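Local coordinates for apaG protein (Shewanella oneidensis, PDB 1TZA) that is of unknown function but belongs to the ApaG family and folds as a beta sandwich of the E-set type, at residues 66-70 and 71-75. Residues are numbered along the deposited sequence; the frame is centred on the assembly and turned at random.
Sequences AGVVG and ETPTI
The carbonyl O of Glu71 accepts the amide of Val68, N to O 2.9 Å with 167° at the hydrogen. The return bond, from Glu71 N to Val68 O, is also 2.9 Å and nearly straight. Together they make a single antiparallel bridge, a hydrogen-bonded pair that closes a type I' beta turn with Val69 and Gly70 at its corners, in the loop between strands 60-66 and 74-75, both of which pair with strand 44-55. Both corner residues need positive phi. Gly70 adopts it readily, whereas Val69 does so despite its branched side chain; its amide is hydrogen-bonded to Glu18 of the second subunit, whose Ile17 packs on its side chain.

Gly67 passes so near the returning chain that its CA lies 3.2 Å from Glu71 O, a CH···O contact beside the N-H···O hydrogen bond to the same oxygen. Having no side chain suits it there, since a CB would clash with this oxygen, and its backbone, with positive phi, is of a kind glycine adopts most easily. Beside it, CG2 of Thr72 rests 4.1 Å from Gly67 CA.

Buried Val68 brings a branched apolar side chain to strand 79-89, meeting Tyr81 and Tyr83, while Pro73, whose ring suits the extended chain leading into strand 74-75, packs on Tyr81 and Leu46. With its chi1 of 55°, Glu71 sets CG between its own backbone N and carbonyl carbon, 3.6 Å from Val68 O; beyond CG the chain runs out extended, and OE1 is hydrogen-bonded to the hydroxyl of Tyr81. The two apolar residues meet where CG2 of Val68 lies 4.2 Å from CD of Pro73.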
loop_
_atom_site.group_PDB
_atom_site.type_symbol
_atom_site.label_atom_id
_atom_site.label_comp_id
_atom_site.label_asym_id
_atom_site.label_seq_id
_atom_site.Cartn_x
_atom_site.Cartn_y
_atom_site.Cartn_z
ATOM N N ALA A 66 14.441 3.394 10.790
ATOM C CA ALA A 66 14.065 4.208 11.938
ATOM C C ALA A 66 12.556 4.422 11.934
ATOM O O ALA A 66 11.971 4.801 10.919
ATOM C CB ALA A 66 14.794 5.563 11.898
ATOM N N GLY A 67 11.938 4.138 13.072
ATOM C CA GLY A 67 10.506 4.304 13.228
ATOM C C GLY A 67 9.639 3.485 12.301
ATOM O O GLY A 67 10.025 2.409 11.841
ATOM N N VAL A 68 8.445 4.017 12.056
ATOM C CA VAL A 68 7.459 3.422 11.188
ATOM C C VAL A 68 6.867 4.563 10.386
ATOM O O VAL A 68 6.634 5.650 10.913
ATOM C CB VAL A 68 6.330 2.712 11.979
ATOM C CG1 VAL A 68 6.863 1.453 12.644
ATOM C CG2 VAL A 68 5.733 3.661 13.015
ATOM N N VAL A 69 6.630 4.306 9.107
ATOM C CA VAL A 69 6.090 5.288 8.178
ATOM C C VAL A 69 6.535 6.737 8.403
ATOM O O VAL A 69 5.720 7.667 8.411
ATOM C CB VAL A 69 4.539 5.208 8.112
ATOM C CG1 VAL A 69 4.124 3.819 7.631
ATOM C CG2 VAL A 69 3.919 5.532 9.465
ATOM N N GLY A 70 7.838 6.920 8.589
ATOM C CA GLY A 70 8.375 8.258 8.751
ATOM C C GLY A 70 8.435 8.881 10.130
ATOM O O GLY A 70 8.966 9.980 10.282
ATOM N N GLU A 71 7.894 8.214 11.138
ATOM C CA GLU A 71 7.958 8.778 12.476
ATOM C C GLU A 71 8.352 7.781 13.542
ATOM O O GLU A 71 8.215 6.568 13.370
ATOM C CB GLU A 71 6.626 9.429 12.869
ATOM C CG GLU A 71 5.411 8.533 12.757
ATOM C CD GLU A 71 4.291 8.946 13.701
ATOM O OE1 GLU A 71 3.102 8.832 13.325
ATOM O OE2 GLU A 71 4.597 9.374 14.830
ATOM N N THR A 72 8.865 8.336 14.635
ATOM C CA THR A 72 9.284 7.611 15.822
ATOM C C THR A 72 8.273 8.135 16.844
ATOM O O THR A 72 8.550 9.084 17.583
ATOM C CB THR A 72 10.732 8.017 16.237
ATOM O OG1 THR A 72 10.794 9.428 16.471
ATOM C CG2 THR A 72 11.724 7.667 15.137
ATOM N N PRO A 73 7.076 7.529 16.889
ATOM C CA PRO A 73 6.006 7.938 17.803
ATOM C C PRO A 73 6.189 7.623 19.283
ATOM O O PRO A 73 6.758 6.594 19.659
ATOM C CB PRO A 73 4.788 7.236 17.218
ATOM C CG PRO A 73 5.377 5.908 16.807
ATOM C CD PRO A 73 6.688 6.315 16.146
ATOM N N THR A 74 5.717 8.532 20.128
ATOM C CA THR A 74 5.792 8.322 21.566
ATOM C C THR A 74 4.391 7.883 21.969
ATOM O O THR A 74 3.406 8.575 21.716
ATOM C CB THR A 74 6.212 9.609 22.310
ATOM O OG1 THR A 74 7.566 9.935 21.960
ATOM C CG2 THR A 74 6.124 9.413 23.827
ATOM N N ILE A 75 4.310 6.698 22.556
ATOM C CA ILE A 75 3.033 6.137 22.976
ATOM C C ILE A 75 2.929 6.247 24.488
ATOM O O ILE A 75 3.650 5.561 25.221
ATOM C CB ILE A 75 2.934 4.652 22.581
ATOM C CG1 ILE A 75 3.398 4.473 21.135
ATOM C CG2 ILE A 75 1.514 4.168 22.736
ATOM C CD1 ILE A 75 3.607 3.031 20.737
#